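Local coordinates for glucan-binding protein C, GbpC (Streptococcus mutans UA159, PDB 5UQZ) that binds glucan and probably mediates both sucrose-independent and sucrose-dependent adherence of the bacterium, at residues A[30-33]-A[34-38]; A[40-43]-A[44-48]. All coordinates share one frame; numbering follows the deposited sequence.

Interaction 1 of 2, residues A[30-33]-A[34-38]; sequences SDVK and EYEAQ
V32 and E36 lie side by side, one helical turn apart, and point the same way. Their closest side-chain approach is 4.2 Å, between V32 CG1 and E36 CG. This is an aliphatic touch and involves no charge. CG1 is the V32 branch turned away from the backbone N (chi1 166°), which brings it round to the E36 side. E36 CG also packs on the backbone, 3.2 Å from V32 O. From there the E36 chain bends at chi2 (-61°). OE2 ends at the edge of the Y35 ring, in its plane, about 3.8 Å from Y35 CD2.

The main-chain bonds are the regular i to i+4 set of an alpha helix. E34 N, Y35 N, E36 N and A37 N donate to the carbonyl oxygens of S30, D31, V32 and K33. The Y35 N to D31 O bond is 2.8 Å long. Both segments belong to the long helix 3-51, in a part predicted to be coiled coil. On the side of Y35 it meets loop residues near the C-terminus: Y35 OH is hydrogen-bonded to G342 O and its side chain touches P345. On another side A37 touches T275.

D31 and E34 bring two carboxylates near each other. Their nearest carboxylate oxygens, D31 OD1 and E34 OE1, are 4.9 Å apart. A water lies between them, 3.2 Å from D31 OD1 and 2.9 Å from E34 OE1. It has more acceptors within reach than protons, so it may not serve both at once, but it may ease the repulsion of like charges. E34 CG packs 3.5 Å from S30 O, and the chain beyond it is extended. This takes the E34 carboxylate off the helix to K270, with which OE2 forms a salt bridge. D31 OD1 has a long, weak ion pair with K27 one turn earlier.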
loop_
_atom_site.group_PDB
_atom_site.type_symbol
_atom_site.label_atom_id
_atom_site.label_comp_id
_atom_site.label_asym_id
_atom_site.label_seq_id
_atom_site.Cartn_x
_atom_site.Cartn_y
_atom_site.Cartn_z
ATOM N N SER A 30 15.306 -18.289 -10.264
ATOM C CA SER A 30 14.635 -17.069 -9.811
ATOM C C SER A 30 14.251 -17.184 -8.342
ATOM O O SER A 30 14.414 -16.228 -7.555
ATOM C CB SER A 30 13.385 -16.851 -10.676
ATOM O OG SER A 30 12.607 -15.763 -10.177
ATOM N N ASP A 31 13.681 -18.333 -7.963
ATOM C CA ASP A 31 13.266 -18.546 -6.580
ATOM C C ASP A 31 14.444 -18.498 -5.610
ATOM O O ASP A 31 14.290 -18.023 -4.478
ATOM C CB ASP A 31 12.578 -19.899 -6.430
ATOM C CG ASP A 31 11.185 -19.948 -7.047
ATOM O OD1 ASP A 31 10.636 -18.885 -7.396
ATOM O OD2 ASP A 31 10.622 -21.065 -7.177
ATOM N N VAL A 32 15.612 -19.014 -6.000
ATOM C CA VAL A 32 16.769 -18.979 -5.109
ATOM C C VAL A 32 17.151 -17.541 -4.822
ATOM O O VAL A 32 17.468 -17.192 -3.685
ATOM C CB VAL A 32 17.957 -19.770 -5.683
ATOM C CG1 VAL A 32 19.267 -19.438 -4.934
ATOM C CG2 VAL A 32 17.689 -21.249 -5.644
ATOM N N LYS A 33 17.121 -16.682 -5.841
ATOM C CA LYS A 33 17.478 -15.293 -5.597
ATOM C C LYS A 33 16.478 -14.627 -4.669
ATOM O O LYS A 33 16.859 -13.842 -3.781
ATOM C CB LYS A 33 17.561 -14.557 -6.935
ATOM C CG LYS A 33 18.823 -14.927 -7.695
ATOM C CD LYS A 33 18.902 -14.243 -8.988
ATOM C CE LYS A 33 17.775 -14.695 -9.808
ATOM N NZ LYS A 33 17.168 -13.577 -10.576
ATOM N N GLU A 34 15.194 -14.914 -4.865
ATOM C CA GLU A 34 14.198 -14.310 -3.995
ATOM C C GLU A 34 14.360 -14.817 -2.576
ATOM O O GLU A 34 14.275 -14.041 -1.621
ATOM C CB GLU A 34 12.787 -14.613 -4.494
ATOM C CG GLU A 34 12.424 -13.914 -5.773
ATOM C CD GLU A 34 10.928 -13.956 -6.041
ATOM O OE1 GLU A 34 10.139 -14.490 -5.223
ATOM O OE2 GLU A 34 10.526 -13.415 -7.075
ATOM N N TYR A 35 14.601 -16.121 -2.426
ATOM C CA TYR A 35 14.790 -16.722 -1.117
ATOM C C TYR A 35 15.974 -16.094 -0.403
ATOM O O TYR A 35 15.907 -15.779 0.793
ATOM C CB TYR A 35 15.029 -18.229 -1.282
ATOM C CG TYR A 35 15.375 -18.874 0.017
ATOM C CD1 TYR A 35 14.377 -19.270 0.905
ATOM C CD2 TYR A 35 16.695 -19.032 0.392
ATOM C CE1 TYR A 35 14.686 -19.850 2.088
ATOM C CE2 TYR A 35 17.023 -19.599 1.627
ATOM C CZ TYR A 35 16.002 -19.988 2.459
ATOM O OH TYR A 35 16.279 -20.586 3.667
ATOM N N GLU A 36 17.099 -15.928 -1.110
ATOM C CA GLU A 36 18.266 -15.375 -0.449
ATOM C C GLU A 36 18.000 -13.953 0.023
ATOM O O GLU A 36 18.459 -13.551 1.108
ATOM C CB GLU A 36 19.480 -15.447 -1.364
ATOM C CG GLU A 36 19.943 -16.880 -1.678
ATOM C CD GLU A 36 20.376 -17.675 -0.451
ATOM O OE1 GLU A 36 20.796 -17.080 0.564
ATOM O OE2 GLU A 36 20.339 -18.928 -0.524
ATOM N N ALA A 37 17.266 -13.158 -0.779
ATOM C CA ALA A 37 16.947 -11.806 -0.323
ATOM C C ALA A 37 16.012 -11.823 0.883
ATOM O O ALA A 37 16.236 -11.094 1.873
ATOM C CB ALA A 37 16.298 -11.062 -1.472
ATOM N N GLN A 38 14.987 -12.672 0.850
ATOM C CA GLN A 38 14.060 -12.732 1.978
ATOM C C GLN A 38 14.753 -13.240 3.225
ATOM O O GLN A 38 14.516 -12.730 4.331
ATOM C CB GLN A 38 12.917 -13.682 1.663
ATOM C CG GLN A 38 11.970 -13.167 0.641
ATOM C CD GLN A 38 10.938 -14.184 0.260
ATOM O OE1 GLN A 38 10.982 -14.773 -0.835
ATOM N NE2 GLN A 38 9.996 -14.385 1.144
HETATM O O HOH W 1 9.637 -17.285 -4.782
#

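Interaction 2 of 2, residues A[40-43]-A[44-48]; sequences AAYE and QYKKE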
loop_
_atom_site.group_PDB
_atom_site.type_symbol
_atom_site.label_atom_id
_atom_site.label_comp_id
_atom_site.label_asym_id
_atom_site.label_seq_id
_atom_site.Cartn_x
_atom_site.Cartn_y
_atom_site.Cartn_z
ATOM N N ALA A 40 17.970 -13.026 4.028
ATOM C CA ALA A 40 18.859 -12.007 4.573
ATOM C C ALA A 40 18.072 -10.952 5.328
ATOM O O ALA A 40 18.493 -10.520 6.404
ATOM C CB ALA A 40 19.649 -11.353 3.450
ATOM N N ALA A 41 16.959 -10.484 4.757
ATOM C CA ALA A 41 16.160 -9.472 5.436
ATOM C C ALA A 41 15.582 -10.008 6.746
ATOM O O ALA A 41 15.578 -9.292 7.763
ATOM C CB ALA A 41 15.041 -9.024 4.489
ATOM N N TYR A 42 15.073 -11.261 6.740
ATOM C CA TYR A 42 14.530 -11.880 7.946
ATOM C C TYR A 42 15.590 -12.028 9.024
ATOM O O TYR A 42 15.345 -11.705 10.196
ATOM C CB TYR A 42 13.945 -13.229 7.573
ATOM C CG TYR A 42 13.319 -13.984 8.729
ATOM C CD1 TYR A 42 12.293 -13.425 9.477
ATOM C CD2 TYR A 42 13.733 -15.277 9.035
ATOM C CE1 TYR A 42 11.685 -14.140 10.493
ATOM C CE2 TYR A 42 13.139 -15.996 10.068
ATOM C CZ TYR A 42 12.107 -15.420 10.790
ATOM O OH TYR A 42 11.485 -16.124 11.783
ATOM N N GLU A 43 16.784 -12.484 8.636
ATOM C CA GLU A 43 17.805 -12.656 9.655
ATOM C C GLU A 43 18.209 -11.305 10.228
ATOM O O GLU A 43 18.503 -11.197 11.428
ATOM C CB GLU A 43 19.004 -13.410 9.071
ATOM C CG GLU A 43 18.725 -14.846 8.700
ATOM C CD GLU A 43 18.236 -15.713 9.870
ATOM O OE1 GLU A 43 18.670 -15.507 11.024
ATOM O OE2 GLU A 43 17.393 -16.606 9.606
ATOM N N GLN A 44 18.300 -10.279 9.379
ATOM C CA GLN A 44 18.613 -8.952 9.893
ATOM C C GLN A 44 17.540 -8.452 10.851
ATOM O O GLN A 44 17.853 -7.886 11.911
ATOM C CB GLN A 44 18.820 -7.968 8.734
ATOM C CG GLN A 44 19.189 -6.559 9.190
ATOM C CD GLN A 44 20.522 -6.489 9.943
ATOM O OE1 GLN A 44 21.329 -7.413 9.876
ATOM N NE2 GLN A 44 20.755 -5.381 10.648
ATOM N N TYR A 45 16.268 -8.628 10.483
ATOM C CA TYR A 45 15.199 -8.197 11.361
ATOM C C TYR A 45 15.250 -8.926 12.709
ATOM O O TYR A 45 15.112 -8.293 13.772
ATOM C CB TYR A 45 13.858 -8.438 10.662
ATOM C CG TYR A 45 12.683 -7.933 11.479
ATOM C CD1 TYR A 45 12.612 -6.592 11.921
ATOM C CD2 TYR A 45 11.659 -8.803 11.860
ATOM C CE1 TYR A 45 11.552 -6.120 12.685
ATOM C CE2 TYR A 45 10.567 -8.337 12.630
ATOM C CZ TYR A 45 10.517 -7.007 13.030
ATOM O OH TYR A 45 9.463 -6.555 13.770
ATOM N N LYS A 46 15.488 -10.241 12.692
ATOM C CA LYS A 46 15.586 -10.968 13.953
ATOM C C LYS A 46 16.712 -10.419 14.808
ATOM O O LYS A 46 16.563 -10.317 16.038
ATOM C CB LYS A 46 15.804 -12.463 13.697
ATOM C CG LYS A 46 14.496 -13.169 13.300
ATOM C CD LYS A 46 14.619 -14.680 13.413
ATOM C CE LYS A 46 15.634 -15.230 12.456
ATOM N NZ LYS A 46 15.744 -16.737 12.544
ATOM N N LYS A 47 17.860 -10.089 14.194
ATOM C CA LYS A 47 18.978 -9.530 14.941
ATOM C C LYS A 47 18.609 -8.165 15.519
ATOM O O LYS A 47 18.972 -7.849 16.662
ATOM C CB LYS A 47 20.173 -9.422 13.995
ATOM C CG LYS A 47 21.383 -8.739 14.577
ATOM C CD LYS A 47 22.526 -8.689 13.560
ATOM C CE LYS A 47 23.707 -7.870 14.065
ATOM N NZ LYS A 47 23.532 -6.412 13.939
ATOM N N GLU A 48 17.928 -7.315 14.738
ATOM C CA GLU A 48 17.542 -5.982 15.223
ATOM C C GLU A 48 16.612 -6.089 16.418
ATOM O O GLU A 48 16.720 -5.297 17.370
ATOM C CB GLU A 48 16.874 -5.196 14.098
ATOM C CG GLU A 48 17.901 -4.810 13.060
ATOM C CD GLU A 48 17.318 -4.247 11.796
ATOM O OE1 GLU A 48 16.090 -4.395 11.614
ATOM O OE2 GLU A 48 18.072 -3.683 10.974
HETATM O O HOH W 2 13.132 -18.085 12.668
#
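One face of the Y42 ring is covered by the side chain of K46. K46 CE sits 4.0 Å from the ring centroid, 29° off the ring normal, in a CH-pi contact. K46 CG lies over the same ring but displaced toward its rim. K46 CD passes near the phenol end, 3.7 Å from Y42 CZ. The lysine chain therefore crosses the ring at a slant, with its methylenes against the aromatic surface. A bend at chi3 (-64°) turns its end from the phenol carbon back over Y42 CE2.

The ammonium group then meets the E43 carboxylate. K46 NZ and E43 OE2 form a salt bridge at 3.4 Å, and the hydrogen bond within it is weak. E43 runs alongside K46, pointing the same way, and its OE1 is 3.4 Å from K46 CE. E43 OE2 has a second cation in K39, so two lysines share this carboxylate. K46 NZ also donates to a water at 2.9 Å, and that water is hydrogen-bonded to Y42 OH at 2.7 Å. Lysine nitrogen and phenol oxygen are thus joined through solvent.

Y45 takes another course: its side chain touches V58 and E59 of helix 57-60. The spacings of Y42 and E43 from K46, i, i+4 and i, i+3, are those that bring side chains together on one side of an alpha helix, here near the C-terminal end of helix 3-51, where the predicted coiled coil ends.

Both interactions lie in series on helix 3-51, with centres about 15 Å apart. Both are local contacts between successive turns, away from the calcium site. Interaction 1 is a surface contact with no buried residue. Its side chains meet one another lightly, and the polar ends of E34 and Y35 find their main partners elsewhere, in K270 and G342. Interaction 2 is partly buried, through A41 and Y45, which touch Y299 and helix 57-60. Its exposed side has more side-chain chemistry within the helix, combining ring packing with a lysine-glutamate pair. A water lies between two acidic groups in 30-38; in 40-48 one links a phenol and an ammonium group.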